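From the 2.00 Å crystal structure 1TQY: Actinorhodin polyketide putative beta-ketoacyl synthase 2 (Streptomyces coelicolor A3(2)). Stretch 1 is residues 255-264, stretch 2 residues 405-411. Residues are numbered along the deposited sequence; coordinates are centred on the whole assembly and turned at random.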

# COMPACT_ATOMS: atom_id res chain seq x y z
N ARG B 255 -1.34 26.34 16.91
CA ARG B 255 -0.03 25.75 16.72
C ARG B 255 0.75 26.64 15.76
O ARG B 255 0.61 26.53 14.55
N HIS B 256 1.56 27.54 16.32
CA HIS B 256 2.36 28.46 15.51
C HIS B 256 3.80 28.00 15.41
O HIS B 256 4.64 28.66 14.78
N ASP B 257 4.10 26.87 16.03
CA ASP B 257 5.46 26.36 15.99
C ASP B 257 5.49 25.04 15.21
O ASP B 257 4.63 24.18 15.40
N ALA B 258 6.46 24.91 14.32
CA ALA B 258 6.59 23.69 13.52
C ALA B 258 8.06 23.38 13.23
O ALA B 258 8.95 24.14 13.62
N TYR B 259 8.31 22.26 12.56
CA TYR B 259 9.66 21.84 12.23
C TYR B 259 10.09 22.35 10.86
O TYR B 259 11.26 22.63 10.63
N GLY B 260 9.13 22.45 9.95
CA GLY B 260 9.45 22.92 8.63
C GLY B 260 8.28 22.68 7.70
O GLY B 260 7.20 22.25 8.13
N GLU B 261 8.51 22.96 6.42
CA GLU B 261 7.49 22.80 5.40
C GLU B 261 7.90 21.70 4.43
O GLU B 261 9.07 21.56 4.10
N LEU B 262 6.92 20.93 3.98
CA LEU B 262 7.18 19.88 3.01
C LEU B 262 6.90 20.62 1.70
O LEU B 262 5.76 20.69 1.24
N ALA B 263 7.94 21.19 1.10
CA ALA B 263 7.80 21.99 -0.12
C ALA B 263 7.42 21.25 -1.40
O ALA B 263 6.54 21.70 -2.13
N GLY B 264 8.09 20.14 -1.67
CA GLY B 264 7.79 19.39 -2.88
C GLY B 264 8.06 17.90 -2.71
O GLY B 264 8.80 17.49 -1.82
N ALA B 405 11.83 11.56 -3.92
CA ALA B 405 12.54 12.75 -3.49
C ALA B 405 11.58 13.70 -2.79
O ALA B 405 10.41 13.80 -3.14
N ALA B 406 12.10 14.41 -1.79
CA ALA B 406 11.29 15.34 -1.02
C ALA B 406 12.11 16.55 -0.64
O ALA B 406 13.23 16.43 -0.15
N VAL B 407 11.55 17.73 -0.86
CA VAL B 407 12.27 18.95 -0.51
C VAL B 407 11.60 19.61 0.69
O VAL B 407 10.38 19.78 0.72
N LEU B 408 12.40 19.95 1.69
CA LEU B 408 11.90 20.56 2.92
C LEU B 408 12.47 21.96 3.10
O LEU B 408 13.56 22.27 2.60
N ARG B 409 11.75 22.81 3.82
CA ARG B 409 12.20 24.18 4.08
C ARG B 409 12.15 24.52 5.56
O ARG B 409 11.28 24.04 6.28
N ARG B 410 13.08 25.36 5.99
CA ARG B 410 13.15 25.81 7.37
C ARG B 410 11.89 26.61 7.68
O ARG B 410 11.46 27.43 6.87
N PHE B 411 11.31 26.37 8.85
CA PHE B 411 10.10 27.08 9.27
C PHE B 411 10.37 28.56 9.57
O PHE B 411 11.04 28.83 10.59

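A beta bulge interrupts this antiparallel pairing: Val407 O accepts weak hydrogen bonds from both Ala263 N (2.8 Å) and Gly264 N (3.3 Å), and the register slips by one residue here. The extra residue, Ala263, points its CB toward the partner strand, where it lies 3.9 Å from Val407 CG2 and 3.1 Å from Arg409 NH1; a methyl is compact enough for this crowded spot. Beside it, Gly264 suits its place because an ideal CB would sit 2.9 Å from Val407 CG1, a clash; Val407 itself is p.

On the same sheet face, Glu261 (chi1 t) and Arg409 (chi1 m) pair their charges in a long salt bridge, Glu261 OE2 to Arg409 NH1, 3.6 Å. The other face is greasy: Leu262 (t, t) and Leu408 (m, t) meet at 4.0 Å between their CD2 atoms, and Leu262 CD2 also reaches Ala406 CB at 4.5 Å.

Gly260 again sits where there is no room for a side chain, since an ideal CB would lie 2.6 Å from Arg409 O. Arg410 starts away from stretch 1, but its long chain curls back so that NH2 donates to Tyr259 O at 2.6 Å. Finally, Phe411 (chi1 t) points toward the loop and receives Ala258 CB over its ring face, 4.2 Å from the centroid of the Phe411 ring, a CH-pi contact.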

# COMPACT_ATOMS: atom_id res chain seq x y z
CB ARG B 255 -0.17 24.34 16.12
CG ARG B 255 1.15 23.62 15.85
CD ARG B 255 1.89 23.32 17.13
NE ARG B 255 3.16 22.64 16.89
CZ ARG B 255 4.00 22.25 17.85
NH1 ARG B 255 3.69 22.48 19.12
NH2 ARG B 255 5.13 21.64 17.55
CB HIS B 256 2.33 29.86 16.13
CG HIS B 256 0.96 30.39 16.37
ND1 HIS B 256 0.14 29.91 17.37
CD2 HIS B 256 0.24 31.34 15.73
CE1 HIS B 256 -1.02 30.54 17.34
NE2 HIS B 256 -0.98 31.41 16.35
CB ASP B 257 5.96 26.17 17.43
CG ASP B 257 7.43 25.85 17.49
OD1 ASP B 257 8.21 26.46 16.72
OD2 ASP B 257 7.81 25.00 18.34
CB ALA B 258 5.81 23.83 12.21
CB TYR B 259 9.75 20.32 12.26
CG TYR B 259 9.66 19.73 13.65
CD1 TYR B 259 10.82 19.39 14.36
CD2 TYR B 259 8.43 19.49 14.26
CE1 TYR B 259 10.74 18.84 15.64
CE2 TYR B 259 8.35 18.95 15.54
CZ TYR B 259 9.51 18.62 16.22
OH TYR B 259 9.45 18.07 17.47
CB GLU B 261 7.33 24.11 4.62
CG GLU B 261 6.34 24.04 3.47
CD GLU B 261 6.48 25.21 2.49
OE1 GLU B 261 6.99 26.27 2.91
OE2 GLU B 261 6.07 25.06 1.33
CB LEU B 262 6.19 18.73 3.19
CG LEU B 262 6.65 17.35 2.74
CD1 LEU B 262 5.44 16.46 2.51
CD2 LEU B 262 7.47 17.45 1.47
CB ALA B 263 9.08 22.78 -0.35
CB ALA B 405 13.18 13.43 -4.69
CB ALA B 406 10.77 14.66 0.23
CB VAL B 407 12.34 19.92 -1.73
CG1 VAL B 407 11.09 19.81 -2.55
CG2 VAL B 407 12.57 21.35 -1.26
CB LEU B 408 12.31 19.71 4.13
CG LEU B 408 11.91 18.23 4.10
CD1 LEU B 408 12.49 17.54 5.30
CD2 LEU B 408 10.40 18.10 4.08
CB ARG B 409 11.36 25.20 3.33
CG ARG B 409 11.52 25.20 1.84
CD ARG B 409 11.44 26.63 1.32
NE ARG B 409 11.39 26.65 -0.14
CZ ARG B 409 10.33 26.30 -0.85
NH1 ARG B 409 9.22 25.89 -0.23
NH2 ARG B 409 10.37 26.33 -2.17
CB ARG B 410 14.37 26.73 7.55
CG ARG B 410 15.19 26.51 8.82
CD ARG B 410 14.44 26.81 10.12
NE ARG B 410 13.52 25.74 10.52
CZ ARG B 410 12.94 25.66 11.71
NH1 ARG B 410 13.18 26.59 12.63
NH2 ARG B 410 12.12 24.66 11.99
CB PHE B 411 9.48 26.40 10.51
CG PHE B 411 8.25 27.09 11.01
CD1 PHE B 411 8.23 27.71 12.26
CD2 PHE B 411 7.09 27.13 10.23
CE1 PHE B 411 7.09 28.37 12.72
CE2 PHE B 411 5.95 27.79 10.68
CZ PHE B 411 5.94 28.41 11.93